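Local coordinates for aminopeptidase N (Francisella tularensis subsp. tularensis, PDB 5DLL), which releases N-terminal amino acids from peptides as a zinc-dependent metallopeptidase and probably helps to degrade intracellular peptides left by protein breakdown, at residues A[583-588]-A[640-645]; A[592-597]-A[645-650]; A[652-657]-A[674-679]. All coordinates share one frame; numbering follows the deposited sequence.

Contact 1. Residues A[583-588]-A[640-645]; sequences NADLND and VNQLAD
Q642 and L643, neighbours on helix 629-646, meet D585 and L586 of the loop that joins helix 565-581 to helix 588-598. This is a helix-to-loop contact in the all-helical, ARM-repeat-like C-terminal part of the M1 aminopeptidase. The loop starts at N583, which ends the preceding helix with a Schellman motif, and finishes at N587. N587 is the N-cap of the next helix, its OD1 accepting a hydrogen bond from the backbone N of E589. Along the second segment, Q642 comes first. Its CG lies anti to the carbonyl carbon (chi1 -76°) and the chain beyond is extended, which carries the amide out to the loop. There Q642 OE1 lies 3.5 Å from L586 N, a weak hydrogen bond with an N-H...O angle of 143°. The same oxygen sits against the CB of L586, and the other end of the amide faces D585, with Q642 NE2 3.6 Å from D585 OD1 and the carboxylate and amide planes turned 53° apart. L643 follows, deeper in the fold, with its side chain also against L591 and F594. It crosses L586 at about a right angle, L643 CD2 meeting L586 CD2 at 3.4 Å.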
loop_
_atom_site.group_PDB
_atom_site.type_symbol
_atom_site.label_atom_id
_atom_site.label_comp_id
_atom_site.label_asym_id
_atom_site.label_seq_id
_atom_site.Cartn_x
_atom_site.Cartn_y
_atom_site.Cartn_z
ATOM N N ASN A 583 0.428 -18.790 29.366
ATOM C CA ASN A 583 0.261 -20.235 29.168
ATOM C C ASN A 583 -1.028 -20.726 29.835
ATOM O O ASN A 583 -1.093 -21.842 30.358
ATOM C CB ASN A 583 1.483 -21.007 29.696
ATOM C CG ASN A 583 2.753 -20.711 28.914
ATOM O OD1 ASN A 583 3.699 -20.126 29.438
ATOM N ND2 ASN A 583 2.780 -21.120 27.653
ATOM N N ALA A 584 -2.055 -19.880 29.795
ATOM C CA ALA A 584 -3.267 -20.086 30.579
ATOM C C ALA A 584 -4.281 -20.947 29.841
ATOM O O ALA A 584 -4.309 -20.975 28.605
ATOM C CB ALA A 584 -3.888 -18.743 30.938
ATOM N N ASP A 585 -5.112 -21.648 30.611
ATOM C CA ASP A 585 -6.255 -22.374 30.063
ATOM C C ASP A 585 -7.353 -21.382 29.708
ATOM O O ASP A 585 -7.291 -20.205 30.076
ATOM C CB ASP A 585 -6.784 -23.412 31.064
ATOM C CG ASP A 585 -5.873 -24.624 31.199
ATOM O OD1 ASP A 585 -5.197 -24.987 30.211
ATOM O OD2 ASP A 585 -5.849 -25.226 32.295
ATOM N N LEU A 586 -8.360 -21.868 28.995
ATOM C CA LEU A 586 -9.399 -21.009 28.441
ATOM C C LEU A 586 -10.512 -20.734 29.459
ATOM O O LEU A 586 -11.110 -21.660 30.011
ATOM C CB LEU A 586 -9.964 -21.648 27.170
ATOM C CG LEU A 586 -10.536 -20.720 26.100
ATOM C CD1 LEU A 586 -9.519 -19.675 25.660
ATOM C CD2 LEU A 586 -11.005 -21.552 24.914
ATOM N N ASN A 587 -10.781 -19.452 29.693
ATOM C CA ASN A 587 -11.780 -19.012 30.668
ATOM C C ASN A 587 -13.204 -19.404 30.246
ATOM O O ASN A 587 -13.498 -19.532 29.057
ATOM C CB ASN A 587 -11.662 -17.490 30.850
ATOM C CG ASN A 587 -12.354 -16.981 32.099
ATOM O OD1 ASN A 587 -13.272 -17.608 32.626
ATOM N ND2 ASN A 587 -11.917 -15.822 32.575
ATOM N N ASP A 588 -14.082 -19.594 31.227
ATOM C CA ASP A 588 -15.476 -19.972 30.967
ATOM C C ASP A 588 -16.285 -18.786 30.413
ATOM O O ASP A 588 -17.053 -18.938 29.461
ATOM C CB ASP A 588 -16.126 -20.510 32.252
ATOM C CG ASP A 588 -17.050 -21.696 32.002
ATOM O OD1 ASP A 588 -17.040 -22.250 30.882
ATOM O OD2 ASP A 588 -17.775 -22.089 32.941
ATOM N N VAL A 640 -6.265 -22.845 20.651
ATOM C CA VAL A 640 -6.953 -23.072 19.378
ATOM C C VAL A 640 -7.590 -24.461 19.369
ATOM O O VAL A 640 -8.702 -24.629 18.866
ATOM C CB VAL A 640 -6.010 -22.856 18.163
ATOM C CG1 VAL A 640 -6.543 -23.524 16.899
ATOM C CG2 VAL A 640 -5.801 -21.364 17.924
ATOM N N ASN A 641 -6.895 -25.444 19.940
ATOM C CA ASN A 641 -7.444 -26.795 20.082
ATOM C C ASN A 641 -8.654 -26.851 21.024
ATOM O O ASN A 641 -9.599 -27.601 20.776
ATOM C CB ASN A 641 -6.369 -27.774 20.564
ATOM C CG ASN A 641 -6.956 -29.087 21.053
ATOM O OD1 ASN A 641 -7.068 -29.317 22.259
ATOM N ND2 ASN A 641 -7.367 -29.937 20.118
ATOM N N GLN A 642 -8.619 -26.073 22.105
ATOM C CA GLN A 642 -9.735 -26.029 23.048
ATOM C C GLN A 642 -11.001 -25.469 22.396
ATOM O O GLN A 642 -12.055 -26.105 22.437
ATOM C CB GLN A 642 -9.368 -25.229 24.301
ATOM C CG GLN A 642 -8.457 -25.989 25.256
ATOM C CD GLN A 642 -8.289 -25.303 26.601
ATOM O OE1 GLN A 642 -9.205 -24.650 27.101
ATOM N NE2 GLN A 642 -7.112 -25.462 27.204
ATOM N N LEU A 643 -10.887 -24.297 21.780
ATOM C CA LEU A 643 -12.015 -23.672 21.078
ATOM C C LEU A 643 -12.599 -24.597 20.015
ATOM O O LEU A 643 -13.816 -24.692 19.866
ATOM C CB LEU A 643 -11.577 -22.375 20.407
ATOM C CG LEU A 643 -11.166 -21.224 21.326
ATOM C CD1 LEU A 643 -10.348 -20.202 20.551
ATOM C CD2 LEU A 643 -12.392 -20.577 21.950
ATOM N N ALA A 644 -11.714 -25.258 19.273
ATOM C CA ALA A 644 -12.106 -26.229 18.253
ATOM C C ALA A 644 -12.996 -27.335 18.809
ATOM O O ALA A 644 -13.979 -27.714 18.172
ATOM C CB ALA A 644 -10.867 -26.842 17.618
ATOM N N ASP A 645 -12.636 -27.842 19.991
ATOM C CA ASP A 645 -13.308 -28.995 20.611
ATOM C C ASP A 645 -14.559 -28.622 21.403
ATOM O O ASP A 645 -15.598 -29.276 21.273
ATOM C CB ASP A 645 -12.338 -29.750 21.532
ATOM C CG ASP A 645 -11.373 -30.650 20.771
ATOM O OD1 ASP A 645 -11.689 -31.071 19.636
ATOM O OD2 ASP A 645 -10.293 -30.954 21.320
#

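Contact 2. Residues A[592-597]-A[645-650]; sequences NAFKSI and DKLKDD
F594 and K595 on helix 588-598 face L647, the residue at the break between helices 629-646 and 648-658, and D650, in the first turn of the latter. The contact joins a helix to the break between consecutive helices in the all-helical, ARM-repeat C-terminal region. The backbones are closest at K595 and L647, whose CA atoms are 7.5 Å apart. Apolar contact is made by L647, which points at helix 588-598: its CD1 reaches the edge of the F594 ring, near the ring plane, 3.7 Å from F594 CD2. The other methyl, L647 CD2, lies beside the K595 ammonium, with K595 NZ 4.2 Å away. The ionic part is a long salt bridge, K595 NZ to D650 OD2 at 3.5 Å. K595 CG, anti to the backbone N (chi1 -173°), lies 3.5 Å from D650 OD2, and the bends at chi3 and chi4 turn the ammonium back to the same oxygen. That oxygen also accepts a hydrogen bond from H599 NE2, its stronger partner, so one carboxylate oxygen serves two groups. F594 and I597 also touch L612 of helix 605-612, so helix 588-598 packs against both that helix and the junction of helices 629-646 and 648-658.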
loop_
_atom_site.group_PDB
_atom_site.type_symbol
_atom_site.label_atom_id
_atom_site.label_comp_id
_atom_site.label_asym_id
_atom_site.label_seq_id
_atom_site.Cartn_x
_atom_site.Cartn_y
_atom_site.Cartn_z
ATOM N N ASN A 592 -18.005 -18.048 26.293
ATOM C CA ASN A 592 -19.384 -17.643 26.028
ATOM C C ASN A 592 -19.482 -16.307 25.305
ATOM O O ASN A 592 -20.425 -16.088 24.546
ATOM C CB ASN A 592 -20.201 -17.613 27.323
ATOM C CG ASN A 592 -20.392 -18.995 27.922
ATOM O OD1 ASN A 592 -20.765 -19.945 27.226
ATOM N ND2 ASN A 592 -20.139 -19.116 29.220
ATOM N N ALA A 593 -18.523 -15.414 25.546
ATOM C CA ALA A 593 -18.404 -14.182 24.754
ATOM C C ALA A 593 -17.977 -14.522 23.320
ATOM O O ALA A 593 -18.441 -13.912 22.356
ATOM C CB ALA A 593 -17.409 -13.225 25.394
ATOM N N PHE A 594 -17.101 -15.514 23.204
ATOM C CA PHE A 594 -16.641 -16.032 21.915
ATOM C C PHE A 594 -17.787 -16.687 21.140
ATOM O O PHE A 594 -17.915 -16.506 19.931
ATOM C CB PHE A 594 -15.529 -17.059 22.160
ATOM C CG PHE A 594 -14.544 -17.186 21.036
ATOM C CD1 PHE A 594 -13.510 -16.270 20.899
ATOM C CD2 PHE A 594 -14.620 -18.246 20.143
ATOM C CE1 PHE A 594 -12.585 -16.393 19.876
ATOM C CE2 PHE A 594 -13.696 -18.376 19.121
ATOM C CZ PHE A 594 -12.680 -17.448 18.986
ATOM N N LYS A 595 -18.606 -17.452 21.857
ATOM C CA LYS A 595 -19.772 -18.127 21.286
ATOM C C LYS A 595 -20.802 -17.129 20.738
ATOM O O LYS A 595 -21.364 -17.335 19.661
ATOM C CB LYS A 595 -20.424 -19.017 22.360
ATOM C CG LYS A 595 -21.547 -19.919 21.858
ATOM C CD LYS A 595 -22.465 -20.376 22.989
ATOM C CE LYS A 595 -21.860 -21.501 23.820
ATOM N NZ LYS A 595 -21.958 -22.824 23.141
ATOM N N SER A 596 -21.047 -16.057 21.489
ATOM C CA SER A 596 -22.070 -15.075 21.125
ATOM C C SER A 596 -21.668 -14.278 19.892
ATOM O O SER A 596 -22.509 -13.968 19.047
ATOM C CB SER A 596 -22.337 -14.123 22.293
ATOM O OG SER A 596 -21.189 -13.346 22.582
ATOM N N ILE A 597 -20.385 -13.943 19.797
ATOM C CA ILE A 597 -19.851 -13.291 18.607
ATOM C C ILE A 597 -20.064 -14.203 17.396
ATOM O O ILE A 597 -20.499 -13.753 16.336
ATOM C CB ILE A 597 -18.349 -12.969 18.758
ATOM C CG1 ILE A 597 -18.113 -11.937 19.876
ATOM C CG2 ILE A 597 -17.765 -12.468 17.439
ATOM C CD1 ILE A 597 -18.403 -10.500 19.496
ATOM N N ASP A 645 -12.636 -27.842 19.991
ATOM C CA ASP A 645 -13.308 -28.995 20.611
ATOM C C ASP A 645 -14.559 -28.622 21.403
ATOM O O ASP A 645 -15.598 -29.276 21.273
ATOM C CB ASP A 645 -12.338 -29.750 21.532
ATOM C CG ASP A 645 -11.373 -30.650 20.771
ATOM O OD1 ASP A 645 -11.689 -31.071 19.636
ATOM O OD2 ASP A 645 -10.293 -30.954 21.320
ATOM N N LYS A 646 -14.457 -27.588 22.234
ATOM C CA LYS A 646 -15.592 -27.157 23.051
ATOM C C LYS A 646 -16.726 -26.610 22.184
ATOM O O LYS A 646 -17.880 -26.989 22.367
ATOM C CB LYS A 646 -15.168 -26.110 24.084
ATOM C CG LYS A 646 -14.103 -26.597 25.053
ATOM C CD LYS A 646 -14.175 -25.870 26.386
ATOM C CE LYS A 646 -12.851 -25.926 27.134
ATOM N NZ LYS A 646 -12.281 -27.301 27.197
ATOM N N LEU A 647 -16.394 -25.741 21.232
ATOM C CA LEU A 647 -17.393 -25.168 20.329
ATOM C C LEU A 647 -17.482 -25.931 19.001
ATOM O O LEU A 647 -17.820 -25.343 17.972
ATOM C CB LEU A 647 -17.085 -23.690 20.052
ATOM C CG LEU A 647 -16.732 -22.812 21.257
ATOM C CD1 LEU A 647 -16.431 -21.393 20.806
ATOM C CD2 LEU A 647 -17.850 -22.817 22.284
ATOM N N LYS A 648 -17.207 -27.236 19.027
ATOM C CA LYS A 648 -17.162 -28.044 17.804
ATOM C C LYS A 648 -18.489 -28.049 17.043
ATOM O O LYS A 648 -18.500 -27.932 15.818
ATOM C CB LYS A 648 -16.743 -29.483 18.116
ATOM C CG LYS A 648 -16.336 -30.261 16.877
ATOM C CD LYS A 648 -15.754 -31.625 17.215
ATOM C CE LYS A 648 -14.960 -32.179 16.040
ATOM N NZ LYS A 648 -14.958 -33.667 16.004
ATOM N N ASP A 649 -19.594 -28.196 17.771
ATOM C CA ASP A 649 -20.931 -28.196 17.170
ATOM C C ASP A 649 -21.257 -26.845 16.540
ATOM O O ASP A 649 -21.923 -26.783 15.502
ATOM C CB ASP A 649 -22.005 -28.541 18.212
ATOM C CG ASP A 649 -21.906 -29.977 18.716
ATOM O OD1 ASP A 649 -21.338 -30.841 18.013
ATOM O OD2 ASP A 649 -22.408 -30.243 19.827
ATOM N N ASP A 650 -20.786 -25.772 17.175
ATOM C CA ASP A 650 -21.028 -24.408 16.697
ATOM C C ASP A 650 -20.289 -24.135 15.387
ATOM O O ASP A 650 -20.861 -23.555 14.461
ATOM C CB ASP A 650 -20.595 -23.368 17.740
ATOM C CG ASP A 650 -21.249 -23.578 19.097
ATOM O OD1 ASP A 650 -21.145 -24.700 19.643
ATOM O OD2 ASP A 650 -21.848 -22.612 19.623
#

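Contact 3. Residues A[652-657]-A[674-679]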
loop_
_atom_site.group_PDB
_atom_site.type_symbol
_atom_site.label_atom_id
_atom_site.label_comp_id
_atom_site.label_asym_id
_atom_site.label_seq_id
_atom_site.Cartn_x
_atom_site.Cartn_y
_atom_site.Cartn_z
ATOM N N LEU A 652 -19.364 -26.309 13.183
ATOM C CA LEU A 652 -20.065 -27.110 12.178
ATOM C C LEU A 652 -21.367 -26.454 11.712
ATOM O O LEU A 652 -21.672 -26.449 10.518
ATOM C CB LEU A 652 -20.365 -28.506 12.737
ATOM C CG LEU A 652 -21.219 -29.439 11.872
ATOM C CD1 LEU A 652 -20.606 -29.633 10.494
ATOM C CD2 LEU A 652 -21.401 -30.777 12.570
ATOM N N ALA A 653 -22.131 -25.917 12.662
ATOM C CA ALA A 653 -23.424 -25.293 12.364
ATOM C C ALA A 653 -23.259 -24.053 11.489
ATOM O O ALA A 653 -23.883 -23.933 10.427
ATOM C CB ALA A 653 -24.144 -24.930 13.658
ATOM N N VAL A 654 -22.401 -23.144 11.938
ATOM C CA VAL A 654 -22.139 -21.908 11.211
ATOM C C VAL A 654 -21.461 -22.186 9.866
ATOM O O VAL A 654 -21.689 -21.462 8.901
ATOM C CB VAL A 654 -21.299 -20.920 12.047
ATOM C CG1 VAL A 654 -20.980 -19.668 11.243
ATOM C CG2 VAL A 654 -22.041 -20.535 13.322
ATOM N N TYR A 655 -20.645 -23.234 9.785
ATOM C CA TYR A 655 -20.062 -23.617 8.501
ATOM C C TYR A 655 -21.182 -23.909 7.518
ATOM O O TYR A 655 -21.254 -23.294 6.460
ATOM C CB TYR A 655 -19.141 -24.841 8.620
ATOM C CG TYR A 655 -18.606 -25.324 7.280
ATOM C CD1 TYR A 655 -17.454 -24.769 6.725
ATOM C CD2 TYR A 655 -19.263 -26.322 6.558
ATOM C CE1 TYR A 655 -16.969 -25.197 5.495
ATOM C CE2 TYR A 655 -18.786 -26.758 5.327
ATOM C CZ TYR A 655 -17.638 -26.192 4.800
ATOM O OH TYR A 655 -17.156 -26.620 3.583
ATOM N N GLN A 656 -22.066 -24.836 7.882
ATOM C CA GLN A 656 -23.113 -25.283 6.960
ATOM C C GLN A 656 -24.190 -24.217 6.727
ATOM O O GLN A 656 -24.922 -24.294 5.740
ATOM C CB GLN A 656 -23.727 -26.634 7.393
ATOM C CG GLN A 656 -22.989 -27.868 6.848
ATOM C CD GLN A 656 -23.032 -27.997 5.320
ATOM O OE1 GLN A 656 -24.012 -27.632 4.679
ATOM N NE2 GLN A 656 -21.970 -28.529 4.738
ATOM N N GLN A 657 -24.271 -23.216 7.602
ATOM C CA GLN A 657 -25.157 -22.072 7.357
ATOM C C GLN A 657 -24.490 -20.994 6.485
ATOM O O GLN A 657 -25.177 -20.162 5.889
ATOM C CB GLN A 657 -25.706 -21.504 8.675
ATOM C CG GLN A 657 -25.001 -20.283 9.240
ATOM C CD GLN A 657 -25.523 -19.896 10.617
ATOM O OE1 GLN A 657 -26.169 -20.693 11.306
ATOM N NE2 GLN A 657 -25.243 -18.662 11.023
ATOM N N ARG A 674 -18.039 -16.443 2.818
ATOM C CA ARG A 674 -16.954 -17.349 2.421
ATOM C C ARG A 674 -15.757 -17.364 3.363
ATOM O O ARG A 674 -15.060 -18.375 3.464
ATOM C CB ARG A 674 -16.457 -17.014 1.010
ATOM C CG ARG A 674 -17.220 -17.701 -0.109
ATOM C CD ARG A 674 -16.529 -17.500 -1.448
ATOM N NE ARG A 674 -16.621 -16.112 -1.899
ATOM C CZ ARG A 674 -17.645 -15.591 -2.576
ATOM N NH1 ARG A 674 -18.696 -16.335 -2.905
ATOM N NH2 ARG A 674 -17.617 -14.311 -2.934
ATOM N N LYS A 675 -15.493 -16.251 4.036
ATOM C CA LYS A 675 -14.345 -16.214 4.937
ATOM C C LYS A 675 -14.692 -16.682 6.346
ATOM O O LYS A 675 -13.876 -17.351 6.977
ATOM C CB LYS A 675 -13.639 -14.857 4.933
ATOM C CG LYS A 675 -14.480 -13.647 5.287
ATOM C CD LYS A 675 -13.638 -12.381 5.201
ATOM C CE LYS A 675 -13.200 -12.073 3.773
ATOM N NZ LYS A 675 -12.512 -10.759 3.659
ATOM N N LEU A 676 -15.891 -16.366 6.832
ATOM C CA LEU A 676 -16.357 -16.960 8.089
ATOM C C LEU A 676 -16.473 -18.474 7.928
ATOM O O LEU A 676 -16.128 -19.231 8.839
ATOM C CB LEU A 676 -17.703 -16.387 8.535
ATOM C CG LEU A 676 -18.192 -16.934 9.886
ATOM C CD1 LEU A 676 -17.233 -16.539 10.999
ATOM C CD2 LEU A 676 -19.602 -16.475 10.221
ATOM N N LYS A 677 -16.970 -18.903 6.769
ATOM C CA LYS A 677 -16.982 -20.317 6.409
ATOM C C LYS A 677 -15.584 -20.930 6.539
ATOM O O LYS A 677 -15.431 -22.025 7.077
ATOM C CB LYS A 677 -17.510 -20.498 4.983
ATOM C CG LYS A 677 -17.357 -21.913 4.450
ATOM C CD LYS A 677 -18.136 -22.145 3.169
ATOM C CE LYS A 677 -17.651 -21.252 2.042
ATOM N NZ LYS A 677 -18.070 -21.797 0.722
ATOM N N GLY A 678 -14.575 -20.218 6.037
ATOM C CA GLY A 678 -13.184 -20.660 6.115
ATOM C C GLY A 678 -12.634 -20.702 7.530
ATOM O O GLY A 678 -11.914 -21.638 7.890
ATOM N N VAL A 679 -12.958 -19.688 8.331
ATOM C CA VAL A 679 -12.547 -19.656 9.739
ATOM C C VAL A 679 -13.126 -20.854 10.483
ATOM O O VAL A 679 -12.423 -21.515 11.247
ATOM C CB VAL A 679 -12.988 -18.358 10.446
ATOM C CG1 VAL A 679 -12.748 -18.443 11.954
ATOM C CG2 VAL A 679 -12.252 -17.165 9.857
#
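V654 and Y655 on helix 648-658 pack against L676 and K677 on helix 668-685, with all four residues buried. The two segments run in nearly opposite directions and approach closely, the CA atoms of Y655 and K677 being 5.0 Å apart. The purely apolar pair is V654 with L676: the side chains cross at about a right angle, and V654 CG1 comes 3.6 Å from L676 CD2. V654 has CG1 anti to its backbone N (chi1 177°), and this is the branch that does the touching. The second pair mixes ring, backbone and aliphatic chain. The Y655 ring turns an edge to K677 O, which lies in the ring plane 3.4 Å from Y655 CD1, an aromatic carbon directed at a backbone oxygen. Next to it, Y655 CE1 rests on the aliphatic part of the lysine, 3.5 Å from K677 CG. The K677 chain bends at chi3 (62°), and its ammonium forms a salt bridge with D709; thus the methylenes face the tyrosine while the charge is paired elsewhere. L696 and L700 of helix 691-703 also touch Y655, while I608 and S609 of helix 605-612 touch L676. Two successive helices joined by a short connection and packed side by side form an alpha-alpha hairpin, the kind of unit from which ARM-like helical domains such as this one are built.

In the fold
The three contacts run from the loop before helix 588-598 and that helix, via helices 629-646 and 648-658, to helix 668-685. Contacts 1 and 2, centred 11 Å apart, share D645 and join directly, L643 CD2 packing on F594 CD2 at 3.7 Å. Contact 3 opens two residues beyond contact 2 on helix 648-658; their centres are 13 Å apart, and H599 bridges them, bonding D650 and touching V654. Contacts 1 and 3 do not touch, their nearest atoms being about 7 Å apart. All lie away from the zinc site of H309, H313 and E332, yet R674, in segment 674-679 but not touching segment 652-657, forms a salt bridge with D297 on helix 297-312, which carries H309.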